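Local atomic coordinates of VP4 CORE protein (Bluetongue virus, PDB entry 2JHP), a protein that caps viral messenger RNA as a multifunctional enzyme and forms part of the inner core of bluetongue virus. Residues G553-T558 / F569-M574; R524-V529 / G562-D567; A617-Y622 / S636-L641; D469-I474 / L517-G522. All coordinates share one frame; numbering follows the deposited sequence.

Interaction 1 of 4, residues G553-T558 / F569-M574; sequences GHLYVT and FWWFKM
His554 and Leu555 on helix 551-561 meet Trp571 and Phe572 on helix 568-576 in a largely buried, mainly apolar contact between two antiparallel helices of the C-terminal helical region. Over these short segments the N-to-C directions differ by 170°, yet the axes approach only to 13.5 Å, a separation that small side chains could not span. Three aromatic rings and a leucine do the bridging. Trp571 contributes most: its CG lies anti to the backbone N (chi1 -158°), which sends the indole across the gap with the six-membered ring leading. Two parts of that ring are used. Trp571 CZ2 comes 3.7 Å from His554 ND1, and on the other flank Trp571 CZ3 lies 3.7 Å from Leu555 CD1. The imidazole and the six-membered ring are tilted by just 22°, but with centroids 5.5 Å apart they are slid so far that little overlap remains, and the pair is better read as van der Waals packing than as a full stack. Leu555 works as a fork. While CD1 serves the indole, its other methyl, CD2, sits in the plane of the Phe572 ring at the edge, 4.0 Å from Phe572 CE1. Further rings and leucines extend the packing: Phe520 meets His554 edge-to-face, Leu619 touches Leu555, and Trp637 packs against Phe572. No hydrogen bond joins the two segments, and the whole illustrates an aromatic-rich core between widely spaced antiparallel helices, here where helices 551-561, 568-576 and 612-625 pack together in the helical C-terminal region.

Interaction 2 of 4, residues R524-V529 / G562-D567; sequences RVESSV and GAYVTD
A bend at chi2 (-74°) swings the carboxylate of Glu526, whose CB already points toward the loop 562-567, across to Ala563 CB, while Tyr564, with CG anti to its carbonyl carbon (chi1 -48°), directs its phenol back toward the helix. The two side chains run alongside in opposite senses, and Glu526 CG comes 3.8 Å from Tyr564 OH. Beyond the bend, the carboxylate lies against a methyl: Glu526 OE2 is 3.7 Å from Ala563 CB. That same CB sits over one face of the Tyr564 ring, offset toward its rim, so one methyl touches both the carboxylate and the ring. Carboxylate and ring planes stand 76° apart. No hydrogen bond crosses between the segments, which meet by van der Waals packing, and the phenol has its polar partner in the backbone, with Tyr564 OH hydrogen-bonded to Ile521 O. Near the acid lies a like charge, Glu3, whose proximity would probably raise the affinity of one carboxylate for a proton. Gly562, with positive phi, ends helix 551-561, and Asp567 caps helix 568-576, forming a salt bridge to Arg466 as well. The loop thus connects two helices while running between helix 523-533 and strand 466-469.

Interaction 3 of 4, residues A617-Y622 / S636-L641; sequences AALREY and SWLELL
The last two helices of the chain, 612-625 and 635-641, run in roughly opposite senses as a helical hairpin, and Leu619 and Leu638 meet where their backbones come close, with CA atoms 7.0 Å apart. Leu638 is the reaching partner. Its chi1 of -81° turns CG toward the partner helix, and with CD1 anti to CA (chi2 165°) it is the other methyl, CD2, that meets Leu619. There Leu638 CD2 lies 3.8 Å from Leu619 CB, and Leu638 CG follows at 4.0 Å from the same Leu619 CB. The methyl is thus set against the root of the partner leucine rather than its branches, which remain available to other neighbours. Arg620 borders the contact on its exposed side: its aliphatic stem passes Leu638 at about a right angle, and Arg620 CG comes 4.2 Å from Leu638 CD2. From CG to NE the arginine is extended, leading the guanidinium away from the leucines to the surface, where Arg642 brings a like charge close.

The hairpin lies with Leu619 and Leu641 on the helices 551-561 and 568-576, and with Arg620 at its exposed margin. Phe572 of helix 568-576 is shared between the two arms, touched by Leu619 from the first and by Leu641 from the second. One turn before Leu641, the indole of Trp637 turns away from helix 612-625 to meet the ring of Phe569, and its NE1 is held by a hydrogen bond to Leu458 O.

Interaction 4 of 4, residues D469-I474 / L517-G522; sequences DGNGAI and LCRFIG
Arg519 grips Asp469 end-on in a buried salt bridge at the N-cap of helix 470-480, where strand 466-469 gives way to the helix. This is an edge strand of a seven-stranded mixed sheet in the order 3-2-1-4-5-7-6, that of the Rossmann-like methyltransferase fold. Both terminal nitrogens converge on a single oxygen. Arg519 NH1 donates to the syn lone pair of Asp469 OD2 over 2.9 Å, while the bond from Arg519 NH2 to Asp469 OD2 is longer, at 3.2 Å, and more bent, arriving from above the carboxylate plane. That oxygen lies in the guanidinium plane, whereas the two flat groups themselves stand 89° apart. Gly472 supports the arrangement from a different direction: without a side chain, it lets one face of the guanidinium settle against its backbone, with Gly472 CA 3.3 Å from Arg519 NH2.

What places the guanidinium is the bent arginine chain, turned at chi2 and chi3, together with the backbone just upstream. Arg519 NE is hydrogen-bonded to Ile515 O and Arg519 NH2 to Ser516 O, so the group is fixed in rotation as well as position. The arginine and the helix N-terminus would both be expected to stabilise the ionised carboxylate. Its second oxygen performs the capping: Gly472 N donates to Asp469 OD1 over 2.7 Å, nearly straight at 175°.

Interaction 4 comes first along the chain and interaction 3 last, while the segments of interactions 1 and 2 alternate because helix 523-533, helix 551-561, the loop 562-567 and helix 568-576 follow one another. Interaction 1 is the hub: its centre lies about 11 Å from those of interactions 2 and 3 and about 13 Å from that of interaction 4, and it touches all three. Interactions 2 and 4 are also joined, through Thr566 OG1 to Leu517 O. Interactions 3 and 4, with centres about 22 Å apart, do not touch, nor do interactions 2 and 3. The four contacts together tie the C-terminal helices to the edge strand 466-469 of the methyltransferase-like sheet.

Interaction 1 of 4, residues G553-T558 / F569-M574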
# COMPACT_ATOMS: atom_id res chain seq x y z
N GLY A 553 -16.02 -16.18 -30.17
CA GLY A 553 -15.48 -14.87 -30.59
C GLY A 553 -15.24 -13.97 -29.39
O GLY A 553 -14.29 -13.19 -29.36
N HIS A 554 -16.12 -14.11 -28.40
CA HIS A 554 -16.02 -13.41 -27.13
C HIS A 554 -14.70 -13.72 -26.42
O HIS A 554 -14.08 -12.83 -25.87
CB HIS A 554 -17.19 -13.82 -26.25
CG HIS A 554 -17.32 -13.02 -25.00
ND1 HIS A 554 -16.39 -13.07 -23.98
CD2 HIS A 554 -18.29 -12.16 -24.59
CE1 HIS A 554 -16.77 -12.26 -23.01
NE2 HIS A 554 -17.92 -11.70 -23.35
N LEU A 555 -14.30 -14.98 -26.44
CA LEU A 555 -13.07 -15.40 -25.75
C LEU A 555 -11.81 -14.98 -26.51
O LEU A 555 -10.82 -14.54 -25.92
CB LEU A 555 -13.05 -16.93 -25.51
CG LEU A 555 -11.95 -17.45 -24.59
CD1 LEU A 555 -12.13 -16.99 -23.14
CD2 LEU A 555 -11.91 -18.97 -24.64
N TYR A 556 -11.87 -15.14 -27.84
CA TYR A 556 -10.76 -14.84 -28.71
C TYR A 556 -10.47 -13.34 -28.68
O TYR A 556 -9.31 -12.93 -28.63
CB TYR A 556 -11.07 -15.32 -30.14
CG TYR A 556 -10.07 -14.83 -31.17
CD1 TYR A 556 -8.94 -15.58 -31.50
CD2 TYR A 556 -10.26 -13.60 -31.81
CE1 TYR A 556 -8.03 -15.12 -32.45
CE2 TYR A 556 -9.36 -13.13 -32.75
CZ TYR A 556 -8.24 -13.89 -33.07
OH TYR A 556 -7.36 -13.40 -34.01
N VAL A 557 -11.53 -12.53 -28.67
CA VAL A 557 -11.36 -11.08 -28.64
C VAL A 557 -10.82 -10.61 -27.29
O VAL A 557 -9.85 -9.86 -27.25
CB VAL A 557 -12.64 -10.32 -29.08
CG1 VAL A 557 -12.55 -8.85 -28.73
CG2 VAL A 557 -12.87 -10.49 -30.59
N THR A 558 -11.42 -11.09 -26.19
CA THR A 558 -11.00 -10.72 -24.84
C THR A 558 -9.51 -10.96 -24.64
O THR A 558 -8.80 -10.07 -24.17
CB THR A 558 -11.79 -11.45 -23.72
OG1 THR A 558 -11.89 -12.84 -24.04
CG2 THR A 558 -13.20 -10.88 -23.57
N PHE A 569 -10.74 -19.60 -15.04
CA PHE A 569 -11.24 -20.78 -14.34
C PHE A 569 -12.70 -20.61 -13.93
O PHE A 569 -13.53 -21.45 -14.23
CB PHE A 569 -10.40 -21.09 -13.11
CG PHE A 569 -10.09 -22.53 -12.94
CD1 PHE A 569 -8.78 -22.98 -12.93
CD2 PHE A 569 -11.11 -23.45 -12.82
CE1 PHE A 569 -8.49 -24.34 -12.80
CE2 PHE A 569 -10.84 -24.78 -12.69
CZ PHE A 569 -9.53 -25.24 -12.67
N TRP A 570 -12.99 -19.51 -13.25
CA TRP A 570 -14.35 -19.17 -12.84
C TRP A 570 -15.26 -18.96 -14.07
O TRP A 570 -16.40 -19.43 -14.09
CB TRP A 570 -14.28 -17.93 -11.95
CG TRP A 570 -15.57 -17.32 -11.55
CD1 TRP A 570 -16.82 -17.83 -11.73
CD2 TRP A 570 -15.73 -16.09 -10.83
NE1 TRP A 570 -17.76 -16.97 -11.19
CE2 TRP A 570 -17.11 -15.90 -10.64
CE3 TRP A 570 -14.83 -15.13 -10.33
CZ2 TRP A 570 -17.63 -14.78 -9.98
CZ3 TRP A 570 -15.35 -14.01 -9.68
CH2 TRP A 570 -16.73 -13.86 -9.50
N TRP A 571 -14.73 -18.27 -15.08
CA TRP A 571 -15.46 -18.02 -16.32
C TRP A 571 -15.82 -19.33 -17.04
O TRP A 571 -16.98 -19.55 -17.37
CB TRP A 571 -14.67 -17.08 -17.23
CG TRP A 571 -15.51 -16.38 -18.24
CD1 TRP A 571 -16.27 -15.27 -18.04
CD2 TRP A 571 -15.66 -16.73 -19.62
NE1 TRP A 571 -16.90 -14.90 -19.21
CE2 TRP A 571 -16.54 -15.79 -20.19
CE3 TRP A 571 -15.14 -17.76 -20.43
CZ2 TRP A 571 -16.92 -15.85 -21.54
CZ3 TRP A 571 -15.51 -17.81 -21.76
CH2 TRP A 571 -16.39 -16.87 -22.30
N PHE A 572 -14.84 -20.21 -17.26
CA PHE A 572 -15.12 -21.53 -17.83
C PHE A 572 -16.13 -22.28 -16.97
O PHE A 572 -16.95 -23.05 -17.49
CB PHE A 572 -13.84 -22.37 -17.97
CG PHE A 572 -12.91 -21.90 -19.07
CD1 PHE A 572 -13.41 -21.43 -20.28
CD2 PHE A 572 -11.53 -21.96 -18.90
CE1 PHE A 572 -12.54 -21.02 -21.29
CE2 PHE A 572 -10.67 -21.55 -19.90
CZ PHE A 572 -11.17 -21.07 -21.10
N LYS A 573 -16.09 -22.06 -15.66
CA LYS A 573 -17.04 -22.75 -14.78
C LYS A 573 -18.44 -22.17 -14.94
O LYS A 573 -19.42 -22.90 -14.85
CB LYS A 573 -16.57 -22.72 -13.32
CG LYS A 573 -17.17 -23.85 -12.49
CD LYS A 573 -16.71 -23.86 -11.04
CE LYS A 573 -17.55 -24.84 -10.20
NZ LYS A 573 -17.29 -24.67 -8.74
N MET A 574 -18.53 -20.87 -15.20
CA MET A 574 -19.82 -20.21 -15.32
C MET A 574 -20.49 -20.54 -16.66
O MET A 574 -21.72 -20.59 -16.75
CB MET A 574 -19.72 -18.68 -15.07
CG MET A 574 -19.40 -17.80 -16.25
SD MET A 574 -20.82 -17.47 -17.30
CE MET A 574 -22.10 -17.32 -16.08

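Interaction 2 of 4, residues R524-V529 / G562-D567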
# COMPACT_ATOMS: atom_id res chain seq x y z
N ARG A 524 -17.11 -4.66 -28.11
CA ARG A 524 -17.54 -4.56 -29.52
C ARG A 524 -16.56 -3.77 -30.37
O ARG A 524 -16.18 -4.19 -31.46
CB ARG A 524 -18.94 -3.95 -29.62
CG ARG A 524 -20.02 -4.83 -29.03
CD ARG A 524 -21.24 -4.83 -29.93
NE ARG A 524 -22.01 -6.06 -29.79
CZ ARG A 524 -23.19 -6.27 -30.37
NH1 ARG A 524 -23.75 -5.32 -31.11
NH2 ARG A 524 -23.81 -7.43 -30.20
N VAL A 525 -16.15 -2.62 -29.85
CA VAL A 525 -15.13 -1.80 -30.50
C VAL A 525 -13.82 -2.56 -30.65
O VAL A 525 -13.15 -2.48 -31.68
CB VAL A 525 -14.93 -0.46 -29.75
CG1 VAL A 525 -13.57 0.13 -30.04
CG2 VAL A 525 -16.05 0.50 -30.14
N GLU A 526 -13.48 -3.32 -29.62
CA GLU A 526 -12.25 -4.10 -29.61
C GLU A 526 -12.22 -5.21 -30.68
O GLU A 526 -11.15 -5.57 -31.18
CB GLU A 526 -12.02 -4.66 -28.21
CG GLU A 526 -11.47 -3.64 -27.22
CD GLU A 526 -10.00 -3.32 -27.46
OE1 GLU A 526 -9.33 -4.03 -28.25
OE2 GLU A 526 -9.50 -2.35 -26.84
N SER A 527 -13.39 -5.73 -31.03
CA SER A 527 -13.45 -6.77 -32.05
C SER A 527 -13.20 -6.14 -33.41
O SER A 527 -12.57 -6.74 -34.28
CB SER A 527 -14.79 -7.52 -32.00
OG SER A 527 -15.88 -6.67 -32.33
N SER A 528 -13.71 -4.93 -33.59
CA SER A 528 -13.54 -4.22 -34.85
C SER A 528 -12.08 -3.76 -35.03
O SER A 528 -11.49 -3.95 -36.09
CB SER A 528 -14.54 -3.08 -34.95
OG SER A 528 -15.83 -3.57 -35.31
N VAL A 529 -11.51 -3.22 -33.96
CA VAL A 529 -10.11 -2.82 -33.91
C VAL A 529 -9.17 -4.00 -34.15
O VAL A 529 -8.09 -3.84 -34.71
CB VAL A 529 -9.79 -2.10 -32.58
CG1 VAL A 529 -8.27 -2.00 -32.32
CG2 VAL A 529 -10.45 -0.72 -32.54
N GLY A 562 -5.85 -7.74 -25.43
CA GLY A 562 -4.92 -7.31 -24.39
C GLY A 562 -5.54 -6.23 -23.50
O GLY A 562 -4.84 -5.59 -22.71
N ALA A 563 -6.85 -6.06 -23.62
CA ALA A 563 -7.57 -5.00 -22.96
C ALA A 563 -8.24 -5.43 -21.64
O ALA A 563 -8.62 -4.57 -20.84
CB ALA A 563 -8.60 -4.41 -23.91
N TYR A 564 -8.38 -6.74 -21.41
CA TYR A 564 -9.10 -7.25 -20.22
C TYR A 564 -8.30 -8.21 -19.35
O TYR A 564 -7.42 -8.93 -19.83
CB TYR A 564 -10.44 -7.89 -20.59
CG TYR A 564 -11.25 -7.02 -21.52
CD1 TYR A 564 -11.26 -7.26 -22.90
CD2 TYR A 564 -11.96 -5.92 -21.04
CE1 TYR A 564 -11.97 -6.45 -23.76
CE2 TYR A 564 -12.69 -5.10 -21.92
CZ TYR A 564 -12.68 -5.38 -23.26
OH TYR A 564 -13.39 -4.57 -24.09
N VAL A 565 -8.61 -8.18 -18.05
CA VAL A 565 -8.16 -9.20 -17.11
C VAL A 565 -9.35 -9.75 -16.34
O VAL A 565 -9.89 -9.08 -15.47
CB VAL A 565 -7.13 -8.65 -16.08
CG1 VAL A 565 -6.70 -9.76 -15.12
CG2 VAL A 565 -5.93 -8.03 -16.79
N THR A 566 -9.76 -10.97 -16.67
CA THR A 566 -10.78 -11.67 -15.89
C THR A 566 -10.35 -13.11 -15.60
O THR A 566 -9.33 -13.56 -16.13
CB THR A 566 -12.16 -11.62 -16.57
OG1 THR A 566 -13.18 -11.98 -15.63
CG2 THR A 566 -12.21 -12.56 -17.79
N ASP A 567 -11.12 -13.82 -14.78
CA ASP A 567 -10.74 -15.16 -14.30
C ASP A 567 -11.26 -16.27 -15.22
O ASP A 567 -12.45 -16.57 -15.26
CB ASP A 567 -11.17 -15.38 -12.84
CG ASP A 567 -10.56 -16.65 -12.22
OD1 ASP A 567 -9.32 -16.80 -12.28
OD2 ASP A 567 -11.30 -17.49 -11.67

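Interaction 3 of 4, residues A617-Y622 / S636-L641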
# COMPACT_ATOMS: atom_id res chain seq x y z
N ALA A 617 -11.81 -24.03 -29.76
CA ALA A 617 -11.56 -23.38 -31.06
C ALA A 617 -10.96 -21.98 -30.87
O ALA A 617 -10.04 -21.59 -31.59
CB ALA A 617 -12.84 -23.31 -31.89
N ALA A 618 -11.49 -21.23 -29.90
CA ALA A 618 -10.97 -19.91 -29.59
C ALA A 618 -9.51 -19.99 -29.16
O ALA A 618 -8.66 -19.26 -29.69
CB ALA A 618 -11.82 -19.21 -28.52
N LEU A 619 -9.23 -20.90 -28.21
CA LEU A 619 -7.88 -21.07 -27.65
C LEU A 619 -6.87 -21.48 -28.72
O LEU A 619 -5.75 -20.96 -28.75
CB LEU A 619 -7.87 -22.08 -26.50
CG LEU A 619 -7.98 -21.70 -25.00
CD1 LEU A 619 -7.20 -20.43 -24.64
CD2 LEU A 619 -9.43 -21.59 -24.53
N ARG A 620 -7.27 -22.40 -29.60
CA ARG A 620 -6.43 -22.85 -30.70
C ARG A 620 -6.10 -21.69 -31.63
O ARG A 620 -4.95 -21.52 -32.04
CB ARG A 620 -7.10 -23.96 -31.49
CG ARG A 620 -6.95 -25.34 -30.90
CD ARG A 620 -7.28 -26.39 -31.94
NE ARG A 620 -7.73 -27.63 -31.32
CZ ARG A 620 -8.08 -28.73 -31.99
NH1 ARG A 620 -8.02 -28.77 -33.32
NH2 ARG A 620 -8.47 -29.81 -31.32
N GLU A 621 -7.12 -20.90 -31.95
CA GLU A 621 -6.97 -19.74 -32.82
C GLU A 621 -6.05 -18.73 -32.17
O GLU A 621 -5.29 -18.04 -32.86
CB GLU A 621 -8.33 -19.11 -33.13
CG GLU A 621 -8.34 -18.28 -34.41
CD GLU A 621 -7.87 -19.08 -35.62
OE1 GLU A 621 -8.60 -20.00 -36.05
OE2 GLU A 621 -6.78 -18.77 -36.14
N TYR A 622 -6.11 -18.64 -30.85
CA TYR A 622 -5.29 -17.70 -30.11
C TYR A 622 -3.80 -18.07 -30.11
O TYR A 622 -2.95 -17.23 -30.44
CB TYR A 622 -5.80 -17.53 -28.68
CG TYR A 622 -4.95 -16.59 -27.86
CD1 TYR A 622 -5.15 -15.20 -27.92
CD2 TYR A 622 -3.95 -17.07 -27.03
CE1 TYR A 622 -4.37 -14.33 -27.18
CE2 TYR A 622 -3.16 -16.21 -26.28
CZ TYR A 622 -3.38 -14.84 -26.36
OH TYR A 622 -2.60 -13.99 -25.62
N SER A 636 -2.76 -26.02 -21.41
CA SER A 636 -3.24 -26.31 -20.06
C SER A 636 -4.76 -26.20 -19.98
O SER A 636 -5.43 -27.12 -19.50
CB SER A 636 -2.56 -25.40 -19.03
OG SER A 636 -2.60 -25.98 -17.74
N TRP A 637 -5.31 -25.08 -20.46
CA TRP A 637 -6.77 -24.90 -20.49
C TRP A 637 -7.41 -25.77 -21.56
O TRP A 637 -8.54 -26.22 -21.40
CB TRP A 637 -7.14 -23.43 -20.72
CG TRP A 637 -6.68 -22.48 -19.65
CD1 TRP A 637 -5.65 -21.61 -19.74
CD2 TRP A 637 -7.25 -22.30 -18.35
NE1 TRP A 637 -5.52 -20.90 -18.57
CE2 TRP A 637 -6.50 -21.30 -17.70
CE3 TRP A 637 -8.33 -22.89 -17.67
CZ2 TRP A 637 -6.77 -20.87 -16.41
CZ3 TRP A 637 -8.61 -22.46 -16.38
CH2 TRP A 637 -7.83 -21.46 -15.76
N LEU A 638 -6.68 -25.99 -22.66
CA LEU A 638 -7.14 -26.86 -23.74
C LEU A 638 -7.33 -28.28 -23.24
O LEU A 638 -8.41 -28.85 -23.39
CB LEU A 638 -6.16 -26.85 -24.92
CG LEU A 638 -6.23 -25.69 -25.91
CD1 LEU A 638 -4.97 -25.66 -26.76
CD2 LEU A 638 -7.47 -25.80 -26.78
N GLU A 639 -6.29 -28.83 -22.62
CA GLU A 639 -6.33 -30.16 -22.00
C GLU A 639 -7.16 -30.19 -20.71
O GLU A 639 -7.30 -31.25 -20.07
CB GLU A 639 -4.91 -30.69 -21.75
CG GLU A 639 -4.13 -30.98 -23.02
CD GLU A 639 -2.90 -31.85 -22.77
OE1 GLU A 639 -3.06 -33.08 -22.56
OE2 GLU A 639 -1.78 -31.30 -22.80
N LEU A 640 -7.72 -29.04 -20.32
CA LEU A 640 -8.68 -28.98 -19.23
C LEU A 640 -10.12 -29.01 -19.74
O LEU A 640 -10.97 -29.65 -19.12
CB LEU A 640 -8.46 -27.74 -18.35
CG LEU A 640 -9.36 -27.60 -17.12
CD1 LEU A 640 -8.56 -27.10 -15.92
CD2 LEU A 640 -10.56 -26.69 -17.39
N LEU A 641 -10.41 -28.32 -20.84
CA LEU A 641 -11.76 -28.30 -21.39
C LEU A 641 -12.15 -29.64 -22.03
O LEU A 641 -13.29 -30.08 -21.90
CB LEU A 641 -11.93 -27.16 -22.40
CG LEU A 641 -12.39 -25.76 -21.96
CD1 LEU A 641 -13.44 -25.82 -20.86
CD2 LEU A 641 -11.22 -24.89 -21.53

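Interaction 4 of 4, residues D469-I474 / L517-G522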
# COMPACT_ATOMS: atom_id res chain seq x y z
N ASP A 469 -8.83 -7.99 -12.74
CA ASP A 469 -8.32 -6.64 -12.80
C ASP A 469 -8.71 -5.95 -11.51
O ASP A 469 -9.61 -6.42 -10.82
CB ASP A 469 -8.83 -5.88 -14.03
CG ASP A 469 -10.33 -5.63 -13.99
OD1 ASP A 469 -10.82 -5.06 -13.00
OD2 ASP A 469 -11.02 -5.98 -14.98
N GLY A 470 -8.01 -4.86 -11.18
CA GLY A 470 -8.21 -4.16 -9.92
C GLY A 470 -9.64 -3.82 -9.57
O GLY A 470 -10.06 -3.99 -8.42
N ASN A 471 -10.40 -3.34 -10.55
CA ASN A 471 -11.78 -2.98 -10.29
C ASN A 471 -12.63 -4.20 -10.02
O ASN A 471 -13.46 -4.19 -9.11
CB ASN A 471 -12.37 -2.17 -11.45
CG ASN A 471 -13.73 -1.54 -11.09
OD1 ASN A 471 -14.60 -1.43 -11.94
ND2 ASN A 471 -13.87 -1.08 -9.87
N GLY A 472 -12.41 -5.26 -10.80
CA GLY A 472 -13.04 -6.56 -10.58
C GLY A 472 -12.74 -7.07 -9.19
O GLY A 472 -13.64 -7.53 -8.48
N ALA A 473 -11.48 -6.96 -8.80
CA ALA A 473 -11.00 -7.42 -7.51
C ALA A 473 -11.71 -6.73 -6.37
O ALA A 473 -12.08 -7.38 -5.38
CB ALA A 473 -9.51 -7.20 -7.41
N ILE A 474 -11.93 -5.42 -6.50
CA ILE A 474 -12.62 -4.66 -5.46
C ILE A 474 -14.10 -5.05 -5.38
O ILE A 474 -14.63 -5.27 -4.30
CB ILE A 474 -12.44 -3.14 -5.68
CG1 ILE A 474 -10.98 -2.71 -5.43
CG2 ILE A 474 -13.44 -2.34 -4.83
CD1 ILE A 474 -10.55 -2.50 -3.95
N LEU A 517 -16.56 -10.54 -12.12
CA LEU A 517 -16.05 -11.36 -13.21
C LEU A 517 -16.28 -10.70 -14.59
O LEU A 517 -15.36 -10.60 -15.39
CB LEU A 517 -16.69 -12.74 -13.14
CG LEU A 517 -16.32 -13.82 -14.16
CD1 LEU A 517 -14.87 -14.26 -13.98
CD2 LEU A 517 -17.28 -15.01 -14.09
N CYS A 518 -17.51 -10.24 -14.82
CA CYS A 518 -18.00 -9.90 -16.16
C CYS A 518 -18.44 -8.45 -16.31
O CYS A 518 -19.49 -8.05 -15.80
CB CYS A 518 -19.14 -10.83 -16.56
SG CYS A 518 -18.69 -12.57 -16.58
N ARG A 519 -17.62 -7.68 -17.01
CA ARG A 519 -17.97 -6.32 -17.41
C ARG A 519 -17.80 -6.19 -18.92
O ARG A 519 -18.78 -5.99 -19.64
CB ARG A 519 -17.17 -5.28 -16.61
CG ARG A 519 -17.64 -5.16 -15.14
CD ARG A 519 -16.53 -4.79 -14.16
NE ARG A 519 -15.71 -5.95 -13.84
CZ ARG A 519 -14.41 -6.06 -14.09
NH1 ARG A 519 -13.75 -5.05 -14.66
NH2 ARG A 519 -13.77 -7.17 -13.77
N PHE A 520 -16.56 -6.36 -19.39
CA PHE A 520 -16.19 -6.40 -20.82
C PHE A 520 -16.59 -5.15 -21.58
O PHE A 520 -17.06 -5.22 -22.73
CB PHE A 520 -16.72 -7.66 -21.51
CG PHE A 520 -16.30 -8.94 -20.85
CD1 PHE A 520 -17.25 -9.81 -20.33
CD2 PHE A 520 -14.95 -9.28 -20.75
CE1 PHE A 520 -16.87 -10.99 -19.72
CE2 PHE A 520 -14.55 -10.46 -20.13
CZ PHE A 520 -15.52 -11.32 -19.62
N ILE A 521 -16.40 -4.00 -20.93
CA ILE A 521 -16.75 -2.71 -21.50
C ILE A 521 -15.85 -2.42 -22.70
O ILE A 521 -14.62 -2.50 -22.61
CB ILE A 521 -16.65 -1.57 -20.44
CG1 ILE A 521 -17.60 -1.83 -19.25
CG2 ILE A 521 -16.90 -0.21 -21.09
CD1 ILE A 521 -19.08 -1.92 -19.61
N GLY A 522 -16.48 -2.13 -23.83
CA GLY A 522 -15.75 -1.81 -25.04
C GLY A 522 -15.47 -2.99 -25.95
O GLY A 522 -14.87 -2.82 -27.02